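PDB 6C72: particle-associated glycoside hydrolase, which probably depolymerises the capsular polysaccharide of Acinetobacter baumannii as the trimeric tailspike of phage Fri1, opening the way to virus entry. Local coordinates for residues 333-338 and 362-367; 484-489 and 580-585; 89-94 and 127-132. All coordinates share one frame; numbering follows the deposited sequence. Where two conformers were deposited one is given.

The three contacts are spread along an elongated tailspike chain. Interaction 3 lies near the start of the parallel beta-helix and interaction 1 further along it, their centres about 41 Å apart; both join parallel strands stacked along it. Interaction 2 belongs to the antiparallel C-terminal sheet, with its centre about 52 Å from that of interaction 1 and about 86 Å from that of interaction 3, on the other side of the chain's centre. None touches another. Interaction 3 carries two zinc ions on His91, whereas in interaction 1 the side chain of Glu338 is about 11 Å from a bound zinc ion. Interaction 2 lies away from the zinc sites and borders neighbouring subunits.

Interaction 1. Residues 333-338 and 362-367; sequences TVLVKE and RNNCAN
Leu335 and Arg362 lie side by side and point the same way, on the sheet face they share as paired residues of parallel strands. CD2 of Leu335 sits over one face of the Arg362 guanidinium, displaced toward its rim and 3.8 Å from Arg362 NE. The arginine chain is extended from CG to NE, with CG anti to its backbone N (chi1 167°), and its CB meets Thr333 CB and CG2. Arg362 NH2 donates to Asn364 OD1 over 3.3 Å, approaching well above the carboxamide plane, while NH1 forms a salt bridge with Glu331. Asn364 and Lys337 cross at a slant, Lys337 CG lying 3.4 Å from Asn364 O.

The backbones are joined as successive rungs of a right-handed parallel beta-helix, the fold common to phage tailspikes. Arg362 N donates to Val334 O (2.9 Å), Val336 N to Arg362 O, and Asn364 N to Val336 O. Where the strands end, Asn363 OD1 accepts from Cys365 N in an Asx turn. Cys365 SG, held beside its own backbone N (chi1 -58°), then accepts from Glu338 N at 3.4 Å, a side-chain sulfur taking the place of a backbone acceptor. Beyond it, waters bridge Glu338 O to Ala366 N and Glu338 OE1 to Asn367 N, while Glu338 OE2 is hydrogen-bonded to Thr341 OG1.

The guanidinium thus combines an apolar cover with polar partners at NH1 and NH2, its buried charge probably offset largely by Glu331.

Interaction 2. Residues 484-489 and 580-585; sequences AYFNTE and KVDVFS
Six backbone hydrogen bonds tie Tyr485 to Ser585, Asn487 to Val583 and Glu489 to Val581 in antiparallel register, the shortest running from Tyr485 N to Ser585 O at 2.7 Å. Asp582 OD1 takes a salt bridge from Lys580 NZ, also at 2.7 Å, through its syn lone pair, the lysine bending at its last torsion to reach it. Thr488 OG1, anti to its backbone N (chi1 176°), lies beside that carboxylate, 3.1 Å from Asp582 OD1 and equally close to Val581 O, two acceptors between which its single proton is not settled. Water 4 joins Asn487 ND2 to Val583 O, with a weak further bond to Ser585 OG, whose main partner is Leu587 O.

These are neighbouring strands of the antiparallel C-terminal sheet, 475-478 flanking one and 509-517 the other.

On the face with Thr488 and Asp582, the edge of Phe486 meets the face of Phe584 in a T-shaped stack, centroids 4.9 Å apart and planes at 73°. Phe486 CE2 approaches Phe584 CZ to 3.4 Å and also touches Asp582 CB. Farther out, Phe486 makes a cation-pi contact with Lys580 of a second subunit, and Lys580 of this chain does the same with Phe486 of the third.

Interaction 3. Residues 89-94 and 127-132; sequences VLHATQ and VVQLPK. With ZN (zinc ion), chain E; ZN (zinc ion), chain F.
Leu90 and Val128 form the middle pair between strand 89-91 and residues 127-129 of strand 126-129, parallel segments whose axes approach to 4.6 Å and whose directions differ by 26°; Leu90 N donates to Val127 O, Gln129 N to Leu90 O, and Ala92 N to Gln129 O. Beside this ladder, the side chains of His91 and Gln129 lie side by side, pointing the same way. Gln129 CB packs over one face of the His91 imidazole in a CH-pi contact, 4.1 Å from the ring centroid, and Gln129 CG comes 3.6 Å from His91 ND1.

His91 NE2 binds one zinc ion at 2.0 Å and His91 ND1 a second at 2.4 Å. Water 5 joins the ND1-bound zinc and donates to Gln129 O, linking that metal to the neighbouring strand.

With helix 110-122 between them in sequence, the strands form a beta-alpha-beta unit near the start of the parallel beta-helix. Leu90 and Val128 project toward that helix, on the face away from His91. Ala92 CB touches Leu130 CD2 at 3.8 Å, and the side chains of Thr93 and Pro131 slide past each other in opposite directions, CG2 against CG. The Gln129 chain bends at chi2 (70°), which places CD; Gln129 NE2 donates to Leu130 O over 3.0 Å, while OE1 accepts from Arg148.

Interaction 1. Residues 333-338 and 362-367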
ATOM      1  N   THR A 333     -15.539   7.281  19.928  1.00 28.62           N
ATOM      2  CA  THR A 333     -14.942   6.112  19.299  1.00 28.04           C
ATOM      3  C   THR A 333     -15.045   6.168  17.781  1.00 27.09           C
ATOM      4  O   THR A 333     -15.892   6.865  17.213  1.00 26.94           O
ATOM      5  CB  THR A 333     -15.575   4.822  19.821  1.00 28.71           C
ATOM      6  OG1 THR A 333     -16.989   4.999  19.897  1.00 29.51           O
ATOM      7  CG2 THR A 333     -15.037   4.488  21.210  1.00 29.61           C
ATOM      8  N   VAL A 334     -14.097   5.487  17.158  1.00 24.03           N
ATOM      9  CA  VAL A 334     -14.041   5.202  15.733  1.00 23.42           C
ATOM     10  C   VAL A 334     -14.305   3.706  15.627  1.00 23.45           C
ATOM     11  O   VAL A 334     -13.435   2.885  15.960  1.00 23.65           O
ATOM     12  CB  VAL A 334     -12.674   5.592  15.151  1.00 23.48           C
ATOM     13  CG1 VAL A 334     -12.606   5.371  13.653  1.00 23.19           C
ATOM     14  CG2 VAL A 334     -12.351   7.041  15.522  1.00 23.75           C
ATOM     15  N   LEU A 335     -15.525   3.346  15.247  1.00 25.69           N
ATOM     16  CA  LEU A 335     -15.992   1.971  15.338  1.00 26.00           C
ATOM     17  C   LEU A 335     -15.752   1.241  14.026  1.00 25.54           C
ATOM     18  O   LEU A 335     -15.993   1.785  12.946  1.00 25.22           O
ATOM     19  CB  LEU A 335     -17.487   1.908  15.665  1.00 26.80           C
ATOM     20  CG  LEU A 335     -18.032   2.529  16.947  1.00 27.79           C
ATOM     21  CD1 LEU A 335     -18.263   4.018  16.738  1.00 27.73           C
ATOM     22  CD2 LEU A 335     -19.315   1.834  17.400  1.00 29.09           C
ATOM     23  N   VAL A 336     -15.292   0.001  14.128  1.00 23.37           N
ATOM     24  CA  VAL A 336     -15.207  -0.901  12.989  1.00 23.41           C
ATOM     25  C   VAL A 336     -16.071  -2.118  13.303  1.00 24.13           C
ATOM     26  O   VAL A 336     -15.807  -2.840  14.271  1.00 24.63           O
ATOM     27  CB  VAL A 336     -13.759  -1.310  12.687  1.00 23.27           C
ATOM     28  CG1 VAL A 336     -13.739  -2.358  11.560  1.00 23.44           C
ATOM     29  CG2 VAL A 336     -12.940  -0.097  12.319  1.00 22.69           C
ATOM     30  N   LYS A 337     -17.109  -2.336  12.507  1.00 28.95           N
ATOM     31  CA  LYS A 337     -17.984  -3.490  12.691  1.00 29.54           C
ATOM     32  C   LYS A 337     -17.953  -4.339  11.430  1.00 29.36           C
ATOM     33  O   LYS A 337     -18.527  -3.962  10.404  1.00 29.36           O
ATOM     34  CB  LYS A 337     -19.413  -3.063  13.017  1.00 30.28           C
ATOM     35  CG  LYS A 337     -20.350  -4.242  13.140  1.00 30.98           C
ATOM     36  CD  LYS A 337     -21.778  -3.801  13.369  1.00 31.90           C
ATOM     37  CE  LYS A 337     -22.697  -5.004  13.439  1.00 32.56           C
ATOM     38  NZ  LYS A 337     -24.137  -4.605  13.427  1.00 33.45           N
ATOM     39  N   GLU A 338     -17.293  -5.488  11.515  1.00 30.53           N
ATOM     40  CA  GLU A 338     -17.346  -6.466  10.443  1.00 30.52           C
ATOM     41  C   GLU A 338     -18.688  -7.181  10.507  1.00 31.14           C
ATOM     42  O   GLU A 338     -19.111  -7.621  11.580  1.00 31.63           O
ATOM     43  CB  GLU A 338     -16.181  -7.459  10.569  1.00 30.39           C
ATOM     44  CG  GLU A 338     -16.036  -8.437   9.399  1.00 30.36           C
ATOM     45  CD  GLU A 338     -17.019  -9.585   9.488  1.00 30.83           C
ATOM     46  OE1 GLU A 338     -17.273 -10.038  10.629  1.00 31.21           O
ATOM     47  OE2 GLU A 338     -17.574 -10.002   8.440  1.00 30.92           O
ATOM     48  N   ARG A 362     -12.569   1.614  18.418  1.00 24.47           N
ATOM     49  CA  ARG A 362     -13.444   0.638  19.057  1.00 25.24           C
ATOM     50  C   ARG A 362     -13.655  -0.569  18.147  1.00 25.47           C
ATOM     51  O   ARG A 362     -14.223  -0.449  17.053  1.00 25.71           O
ATOM     52  CB  ARG A 362     -14.797   1.253  19.428  1.00 26.13           C
ATOM     53  CG  ARG A 362     -15.846   0.192  19.812  1.00 27.26           C
ATOM     54  CD  ARG A 362     -17.093   0.794  20.434  1.00 27.71           C
ATOM     55  NE  ARG A 362     -18.176  -0.184  20.458  1.00 28.68           N
ATOM     56  CZ  ARG A 362     -19.433   0.079  20.825  1.00 29.98           C
ATOM     57  NH1 ARG A 362     -19.774   1.296  21.214  1.00 30.46           N
ATOM     58  NH2 ARG A 362     -20.353  -0.882  20.796  1.00 30.99           N
ATOM     59  N   ASN A 363     -13.262  -1.742  18.632  1.00 26.54           N
ATOM     60  CA  ASN A 363     -13.538  -2.996  17.948  1.00 27.01           C
ATOM     61  C   ASN A 363     -14.998  -3.363  18.190  1.00 28.18           C
ATOM     62  O   ASN A 363     -15.398  -3.649  19.320  1.00 28.27           O
ATOM     63  CB  ASN A 363     -12.580  -4.071  18.451  1.00 26.08           C
ATOM     64  CG  ASN A 363     -12.965  -5.468  17.988  1.00 26.36           C
ATOM     65  OD1 ASN A 363     -13.676  -5.631  16.987  1.00 27.06           O
ATOM     66  ND2 ASN A 363     -12.491  -6.487  18.705  1.00 25.92           N
ATOM     67  N   ASN A 364     -15.803  -3.345  17.141  1.00 32.52           N
ATOM     68  CA  ASN A 364     -17.205  -3.724  17.279  1.00 32.67           C
ATOM     69  C   ASN A 364     -17.540  -4.978  16.473  1.00 32.52           C
ATOM     70  O   ASN A 364     -18.664  -5.133  15.997  1.00 32.63           O
ATOM     71  CB  ASN A 364     -18.114  -2.571  16.870  1.00 32.72           C
ATOM     72  CG  ASN A 364     -19.459  -2.636  17.546  1.00 32.90           C
ATOM     73  OD1 ASN A 364     -19.599  -3.217  18.628  1.00 33.02           O
ATOM     74  ND2 ASN A 364     -20.473  -2.057  16.905  1.00 32.88           N
ATOM     75  N   CYS A 365     -16.579  -5.888  16.336  1.00 28.92           N
ATOM     76  CA  CYS A 365     -16.740  -7.100  15.537  1.00 29.38           C
ATOM     77  C   CYS A 365     -17.184  -8.248  16.442  1.00 30.11           C
ATOM     78  O   CYS A 365     -16.403  -8.730  17.266  1.00 29.55           O
ATOM     79  CB  CYS A 365     -15.431  -7.437  14.823  1.00 28.75           C
ATOM     80  SG  CYS A 365     -14.837  -6.107  13.736  1.00 28.96           S
ATOM     81  N   ALA A 366     -18.430  -8.695  16.274  1.00 35.66           N
ATOM     82  CA  ALA A 366     -18.964  -9.764  17.114  1.00 35.52           C
ATOM     83  C   ALA A 366     -18.268 -11.100  16.856  1.00 35.28           C
ATOM     84  O   ALA A 366     -18.132 -11.915  17.775  1.00 35.05           O
ATOM     85  CB  ALA A 366     -20.474  -9.904  16.891  1.00 35.81           C
ATOM     86  N   ASN A 367     -17.845 -11.345  15.621  0.52 39.11           N
ATOM     87  CA  ASN A 367     -17.153 -12.571  15.269  0.52 39.01           C
ATOM     88  C   ASN A 367     -15.648 -12.360  15.137  0.52 38.81           C
ATOM     89  O   ASN A 367     -14.984 -13.109  14.416  0.52 38.92           O
ATOM     90  CB  ASN A 367     -17.742 -13.148  13.981  0.52 39.39           C
ATOM     91  CG  ASN A 367     -19.142 -13.732  14.184  0.52 39.52           C
ATOM     92  OD1 ASN A 367     -19.444 -14.306  15.236  0.52 39.23           O
ATOM     93  ND2 ASN A 367     -19.998 -13.599  13.168  0.52 39.96           N
TER
HETATM   94  O   HOH W   1     -20.163  -7.958  14.069  1.00 31.68           O
HETATM   95  O   HOH W   2     -16.899  -9.853  13.146  1.00 35.68           O
HETATM   96  O   HOH W   3     -19.686 -12.271   9.951  1.00 42.19           O

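Interaction 2. Residues 484-489 and 580-585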
ATOM      1  N   ALA A 484      27.230 -37.531  12.987  1.00 27.31           N
ATOM      2  CA  ALA A 484      26.930 -37.928  14.354  1.00 26.65           C
ATOM      3  C   ALA A 484      25.575 -37.349  14.725  1.00 26.69           C
ATOM      4  O   ALA A 484      25.329 -36.158  14.491  1.00 26.92           O
ATOM      5  CB  ALA A 484      28.016 -37.450  15.332  1.00 26.81           C
ATOM      6  N   TYR A 485      24.689 -38.196  15.258  1.00 29.89           N
ATOM      7  CA  TYR A 485      23.318 -37.793  15.536  1.00 29.99           C
ATOM      8  C   TYR A 485      22.843 -38.328  16.877  1.00 29.12           C
ATOM      9  O   TYR A 485      23.185 -39.445  17.279  1.00 28.61           O
ATOM     10  CB  TYR A 485      22.365 -38.267  14.431  1.00 30.78           C
ATOM     11  CG  TYR A 485      22.687 -37.671  13.093  1.00 31.34           C
ATOM     12  CD1 TYR A 485      23.651 -38.235  12.275  1.00 31.49           C
ATOM     13  CD2 TYR A 485      22.032 -36.529  12.648  1.00 31.55           C
ATOM     14  CE1 TYR A 485      23.966 -37.675  11.051  1.00 31.79           C
ATOM     15  CE2 TYR A 485      22.324 -35.970  11.420  1.00 31.81           C
ATOM     16  CZ  TYR A 485      23.288 -36.549  10.622  1.00 31.92           C
ATOM     17  OH  TYR A 485      23.582 -35.994   9.394  1.00 32.09           O
ATOM     18  N   PHE A 486      22.052 -37.509  17.560  1.00 31.00           N
ATOM     19  CA  PHE A 486      21.363 -37.890  18.785  1.00 30.15           C
ATOM     20  C   PHE A 486      19.906 -37.476  18.625  1.00 30.44           C
ATOM     21  O   PHE A 486      19.612 -36.288  18.482  1.00 30.86           O
ATOM     22  CB  PHE A 486      22.011 -37.231  20.005  1.00 29.60           C
ATOM     23  CG  PHE A 486      21.301 -37.502  21.293  1.00 28.92           C
ATOM     24  CD1 PHE A 486      20.269 -36.686  21.708  1.00 29.02           C
ATOM     25  CD2 PHE A 486      21.675 -38.560  22.096  1.00 28.28           C
ATOM     26  CE1 PHE A 486      19.613 -36.922  22.892  1.00 28.61           C
ATOM     27  CE2 PHE A 486      21.020 -38.811  23.292  1.00 27.86           C
ATOM     28  CZ  PHE A 486      19.986 -37.997  23.690  1.00 28.08           C
ATOM     29  N   ASN A 487      19.004 -38.451  18.595  1.00 31.84           N
ATOM     30  CA  ASN A 487      17.576 -38.201  18.469  1.00 32.02           C
ATOM     31  C   ASN A 487      16.842 -38.905  19.588  1.00 31.01           C
ATOM     32  O   ASN A 487      17.136 -40.059  19.915  1.00 30.42           O
ATOM     33  CB  ASN A 487      17.006 -38.667  17.133  1.00 32.90           C
ATOM     34  CG  ASN A 487      17.385 -37.748  16.003  1.00 34.14           C
ATOM     35  OD1 ASN A 487      16.705 -36.751  15.755  1.00 34.21           O
ATOM     36  ND2 ASN A 487      18.481 -38.066  15.310  1.00 34.64           N
ATOM     37  N   THR A 488      15.860 -38.218  20.147  1.00 34.86           N
ATOM     38  CA  THR A 488      15.092 -38.761  21.249  1.00 34.30           C
ATOM     39  C   THR A 488      13.602 -38.622  20.948  1.00 34.60           C
ATOM     40  O   THR A 488      13.156 -37.584  20.447  1.00 35.19           O
ATOM     41  CB  THR A 488      15.508 -38.067  22.566  1.00 34.18           C
ATOM     42  OG1 THR A 488      14.690 -38.525  23.645  1.00 34.11           O
ATOM     43  CG2 THR A 488      15.378 -36.571  22.464  1.00 34.72           C
ATOM     44  N   GLU A 489      12.855 -39.703  21.178  1.00 32.01           N
ATOM     45  CA  GLU A 489      11.401 -39.728  21.090  1.00 32.28           C
ATOM     46  C   GLU A 489      10.835 -40.370  22.354  1.00 32.06           C
ATOM     47  O   GLU A 489      11.543 -41.057  23.096  1.00 31.66           O
ATOM     48  CB  GLU A 489      10.901 -40.490  19.849  1.00 32.28           C
ATOM     49  CG  GLU A 489      11.126 -39.781  18.528  1.00 32.93           C
ATOM     50  CD  GLU A 489      10.667 -40.603  17.336  1.00 33.03           C
ATOM     51  OE1 GLU A 489      10.862 -41.838  17.342  1.00 32.51           O
ATOM     52  OE2 GLU A 489      10.111 -40.014  16.382  1.00 33.61           O
ATOM     53  N   LYS A 580      11.106 -43.456  26.985  1.00 30.35           N
ATOM     54  CA  LYS A 580      11.904 -42.498  26.233  1.00 30.82           C
ATOM     55  C   LYS A 580      13.103 -43.218  25.628  1.00 30.65           C
ATOM     56  O   LYS A 580      13.744 -44.032  26.304  1.00 30.53           O
ATOM     57  CB  LYS A 580      12.348 -41.344  27.130  1.00 31.62           C
ATOM     58  CG  LYS A 580      13.228 -40.293  26.455  1.00 32.11           C
ATOM     59  CD  LYS A 580      13.473 -39.138  27.425  1.00 32.62           C
ATOM     60  CE  LYS A 580      14.263 -37.997  26.799  1.00 32.92           C
ATOM     61  NZ  LYS A 580      15.714 -38.330  26.590  1.00 33.20           N
ATOM     62  N   VAL A 581      13.384 -42.945  24.352  1.00 32.67           N
ATOM     63  CA  VAL A 581      14.503 -43.550  23.643  1.00 32.76           C
ATOM     64  C   VAL A 581      15.478 -42.462  23.204  1.00 33.85           C
ATOM     65  O   VAL A 581      15.074 -41.466  22.592  1.00 34.28           O
ATOM     66  CB  VAL A 581      14.039 -44.357  22.422  1.00 32.26           C
ATOM     67  CG1 VAL A 581      15.192 -45.217  21.943  1.00 32.12           C
ATOM     68  CG2 VAL A 581      12.856 -45.216  22.782  1.00 31.45           C
ATOM     69  N   ASP A 582      16.762 -42.678  23.484  1.00 36.30           N
ATOM     70  CA  ASP A 582      17.856 -41.855  22.978  1.00 37.07           C
ATOM     71  C   ASP A 582      18.651 -42.696  21.987  1.00 37.34           C
ATOM     72  O   ASP A 582      19.129 -43.780  22.336  1.00 36.55           O
ATOM     73  CB  ASP A 582      18.774 -41.381  24.110  1.00 37.09           C
ATOM     74  CG  ASP A 582      18.025 -40.666  25.232  1.00 37.08           C
ATOM     75  OD1 ASP A 582      16.949 -40.081  24.983  1.00 37.09           O
ATOM     76  OD2 ASP A 582      18.536 -40.664  26.371  1.00 37.11           O
ATOM     77  N   VAL A 583      18.790 -42.212  20.758  1.00 25.46           N
ATOM     78  CA  VAL A 583      19.491 -42.942  19.707  1.00 26.11           C
ATOM     79  C   VAL A 583      20.733 -42.150  19.313  1.00 26.59           C
ATOM     80  O   VAL A 583      20.643 -40.962  18.972  1.00 27.29           O
ATOM     81  CB  VAL A 583      18.599 -43.194  18.475  1.00 26.47           C
ATOM     82  CG1 VAL A 583      19.353 -43.997  17.422  1.00 26.69           C
ATOM     83  CG2 VAL A 583      17.305 -43.895  18.867  1.00 24.76           C
ATOM     84  N   PHE A 584      21.883 -42.819  19.353  1.00 30.62           N
ATOM     85  CA  PHE A 584      23.159 -42.291  18.887  1.00 31.17           C
ATOM     86  C   PHE A 584      23.476 -42.992  17.572  1.00 31.63           C
ATOM     87  O   PHE A 584      23.531 -44.227  17.536  1.00 30.60           O
ATOM     88  CB  PHE A 584      24.271 -42.567  19.906  1.00 30.27           C
ATOM     89  CG  PHE A 584      23.991 -42.046  21.291  1.00 29.97           C
ATOM     90  CD1 PHE A 584      23.069 -42.666  22.116  1.00 29.12           C
ATOM     91  CD2 PHE A 584      24.676 -40.934  21.779  1.00 30.37           C
ATOM     92  CE1 PHE A 584      22.818 -42.182  23.383  1.00 29.10           C
ATOM     93  CE2 PHE A 584      24.431 -40.446  23.052  1.00 29.95           C
ATOM     94  CZ  PHE A 584      23.497 -41.073  23.852  1.00 29.61           C
ATOM     95  N   SER A 585      23.701 -42.231  16.503  1.00 30.23           N
ATOM     96  CA  SER A 585      23.983 -42.871  15.224  1.00 30.97           C
ATOM     97  C   SER A 585      24.897 -41.982  14.399  1.00 32.12           C
ATOM     98  O   SER A 585      25.091 -40.804  14.701  1.00 32.38           O
ATOM     99  CB  SER A 585      22.702 -43.170  14.453  1.00 32.12           C
ATOM    100  OG  SER A 585      22.089 -41.971  14.028  1.00 33.33           O
TER
HETATM  101  O   HOH W   4      20.168 -40.525  16.317  1.00 40.31           O

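Interaction 3. Residues 89-94 and 127-132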
ATOM      1  N   VAL A  89     -20.307  23.034 -18.052  1.00 33.24           N
ATOM      2  CA  VAL A  89     -20.534  23.674 -16.759  1.00 32.22           C
ATOM      3  C   VAL A  89     -21.810  24.497 -16.863  1.00 31.07           C
ATOM      4  O   VAL A  89     -21.911  25.388 -17.711  1.00 32.00           O
ATOM      5  CB  VAL A  89     -19.357  24.573 -16.322  1.00 34.28           C
ATOM      6  CG1 VAL A  89     -19.657  25.221 -14.975  1.00 33.82           C
ATOM      7  CG2 VAL A  89     -18.058  23.787 -16.243  1.00 35.83           C
ATOM      8  N   LEU A  90     -22.791  24.178 -16.032  1.00 35.37           N
ATOM      9  CA  LEU A  90     -24.008  24.963 -15.910  1.00 34.37           C
ATOM     10  C   LEU A  90     -23.992  25.708 -14.580  1.00 32.26           C
ATOM     11  O   LEU A  90     -23.908  25.081 -13.518  1.00 31.50           O
ATOM     12  CB  LEU A  90     -25.235  24.067 -16.009  1.00 34.63           C
ATOM     13  CG  LEU A  90     -26.564  24.700 -15.618  1.00 33.10           C
ATOM     14  CD1 LEU A  90     -26.923  25.870 -16.525  1.00 34.01           C
ATOM     15  CD2 LEU A  90     -27.621  23.628 -15.687  1.00 32.87           C
ATOM     16  N   HIS A  91     -24.064  27.037 -14.635  1.00 39.21           N
ATOM     17  CA  HIS A  91     -24.208  27.827 -13.418  1.00 37.80           C
ATOM     18  C   HIS A  91     -25.673  27.795 -12.994  1.00 37.05           C
ATOM     19  O   HIS A  91     -26.556  28.129 -13.788  1.00 37.27           O
ATOM     20  CB  HIS A  91     -23.730  29.262 -13.641  1.00 37.66           C
ATOM     21  CG  HIS A  91     -22.254  29.375 -13.857  1.00 38.20           C
ATOM     22  ND1 HIS A  91     -21.405  29.936 -12.926  1.00 38.57           N
ATOM     23  CD2 HIS A  91     -21.471  28.985 -14.891  1.00 39.16           C
ATOM     24  CE1 HIS A  91     -20.162  29.880 -13.374  1.00 39.90           C
ATOM     25  NE2 HIS A  91     -20.174  29.303 -14.562  1.00 39.31           N
ATOM     26  N   ALA A  92     -25.939  27.356 -11.762  1.00 38.95           N
ATOM     27  CA  ALA A  92     -27.316  27.275 -11.294  1.00 38.64           C
ATOM     28  C   ALA A  92     -28.010  28.633 -11.357  1.00 38.24           C
ATOM     29  O   ALA A  92     -29.238  28.699 -11.520  1.00 38.39           O
ATOM     30  CB  ALA A  92     -27.362  26.709  -9.880  1.00 38.83           C
ATOM     31  N   THR A  93     -27.250  29.730 -11.237  1.00 33.58           N
ATOM     32  CA  THR A  93     -27.860  31.042 -11.418  1.00 35.35           C
ATOM     33  C   THR A  93     -28.502  31.185 -12.795  1.00 34.06           C
ATOM     34  O   THR A  93     -29.442  31.975 -12.963  1.00 35.00           O
ATOM     35  CB  THR A  93     -26.823  32.142 -11.210  1.00 38.16           C
ATOM     36  OG1 THR A  93     -25.693  31.888 -12.049  1.00 37.59           O
ATOM     37  CG2 THR A  93     -26.394  32.231  -9.745  1.00 40.39           C
ATOM     38  N   GLN A  94     -28.028  30.437 -13.788  1.00 32.43           N
ATOM     39  CA  GLN A  94     -28.621  30.504 -15.118  1.00 33.44           C
ATOM     40  C   GLN A  94     -29.953  29.764 -15.209  1.00 33.96           C
ATOM     41  O   GLN A  94     -30.563  29.749 -16.288  1.00 35.30           O
ATOM     42  CB  GLN A  94     -27.631  29.968 -16.160  1.00 34.75           C
ATOM     43  CG  GLN A  94     -26.339  30.794 -16.231  1.00 34.58           C
ATOM     44  CD  GLN A  94     -25.251  30.151 -17.081  1.00 35.87           C
ATOM     45  OE1 GLN A  94     -25.016  28.943 -17.008  1.00 36.44           O
ATOM     46  NE2 GLN A  94     -24.579  30.958 -17.886  1.00 36.56           N
ATOM     47  N   VAL A 127     -20.729  19.661 -14.712  1.00 30.19           N
ATOM     48  CA  VAL A 127     -20.687  20.348 -13.430  1.00 29.62           C
ATOM     49  C   VAL A 127     -21.858  21.315 -13.335  1.00 29.24           C
ATOM     50  O   VAL A 127     -22.120  22.077 -14.274  1.00 29.72           O
ATOM     51  CB  VAL A 127     -19.353  21.091 -13.234  1.00 30.14           C
ATOM     52  CG1 VAL A 127     -19.415  21.947 -11.992  1.00 29.58           C
ATOM     53  CG2 VAL A 127     -18.203  20.085 -13.137  1.00 30.76           C
ATOM     54  N   VAL A 128     -22.557  21.278 -12.207  1.00 28.95           N
ATOM     55  CA  VAL A 128     -23.475  22.336 -11.810  1.00 28.53           C
ATOM     56  C   VAL A 128     -22.729  23.215 -10.820  1.00 28.81           C
ATOM     57  O   VAL A 128     -22.376  22.768  -9.718  1.00 27.88           O
ATOM     58  CB  VAL A 128     -24.769  21.789 -11.202  1.00 28.22           C
ATOM     59  CG1 VAL A 128     -25.546  22.940 -10.592  1.00 28.32           C
ATOM     60  CG2 VAL A 128     -25.589  21.067 -12.265  1.00 28.59           C
ATOM     61  N   GLN A 129     -22.446  24.448 -11.237  1.00 31.61           N
ATOM     62  CA  GLN A 129     -21.720  25.409 -10.420  1.00 32.10           C
ATOM     63  C   GLN A 129     -22.703  26.154  -9.529  1.00 30.51           C
ATOM     64  O   GLN A 129     -23.718  26.674 -10.012  1.00 29.95           O
ATOM     65  CB  GLN A 129     -20.956  26.393 -11.310  1.00 33.48           C
ATOM     66  CG  GLN A 129     -20.179  27.451 -10.558  1.00 34.05           C
ATOM     67  CD  GLN A 129     -18.974  26.875  -9.814  1.00 34.04           C
ATOM     68  OE1 GLN A 129     -18.169  26.126 -10.385  1.00 34.34           O
ATOM     69  NE2 GLN A 129     -18.845  27.220  -8.534  1.00 33.53           N
ATOM     70  N   LEU A 130     -22.435  26.166  -8.262  1.00 28.20           N
ATOM     71  CA  LEU A 130     -23.219  26.983  -7.352  1.00 28.21           C
ATOM     72  C   LEU A 130     -22.486  28.284  -7.073  1.00 28.69           C
ATOM     73  O   LEU A 130     -21.256  28.312  -7.066  1.00 28.76           O
ATOM     74  CB  LEU A 130     -23.479  26.271  -6.024  1.00 27.53           C
ATOM     75  CG  LEU A 130     -24.236  24.958  -6.147  1.00 27.28           C
ATOM     76  CD1 LEU A 130     -24.490  24.337  -4.785  1.00 26.91           C
ATOM     77  CD2 LEU A 130     -25.537  25.172  -6.923  1.00 27.83           C
ATOM     78  N   PRO A 131     -23.184  29.388  -6.870  1.00 29.28           N
ATOM     79  CA  PRO A 131     -22.516  30.639  -6.501  1.00 29.90           C
ATOM     80  C   PRO A 131     -22.224  30.648  -5.005  1.00 29.28           C
ATOM     81  O   PRO A 131     -22.565  29.734  -4.273  1.00 28.48           O
ATOM     82  CB  PRO A 131     -23.558  31.699  -6.866  1.00 30.97           C
ATOM     83  CG  PRO A 131     -24.848  31.013  -6.553  1.00 30.61           C
ATOM     84  CD  PRO A 131     -24.646  29.555  -6.942  1.00 29.68           C
ATOM     85  N   LYS A 132     -21.622  31.730  -4.549  1.00 30.98           N
ATOM     86  CA  LYS A 132     -21.530  31.957  -3.117  1.00 30.47           C
ATOM     87  C   LYS A 132     -22.922  32.235  -2.546  1.00 29.61           C
ATOM     88  O   LYS A 132     -23.856  32.594  -3.263  1.00 30.35           O
ATOM     89  CB  LYS A 132     -20.597  33.133  -2.822  1.00 31.95           C
ATOM     90  CG  LYS A 132     -19.147  32.876  -3.211  1.00 33.34           C
ATOM     91  CD  LYS A 132     -18.234  33.924  -2.643  1.00 34.20           C
ATOM     92  CE  LYS A 132     -18.333  35.205  -3.432  1.00 34.03           C
ATOM     93  NZ  LYS A 132     -17.579  36.255  -2.728  1.00 33.79           N
TER
HETATM   94 ZN    ZN E 802     -22.263  31.103 -11.034  1.00 76.53          ZN
HETATM   95 ZN    ZN F 803     -18.255  29.079 -15.198  1.00 66.49          ZN
HETATM   96  O   HOH W   5     -24.127  29.487 -10.246  1.00 18.23           O
HETATM   97  O   HOH W   6     -17.773  30.791 -15.841  1.00 31.53           O
HETATM   98  O   HOH W   7     -17.004  27.788 -13.508  1.00 25.78           O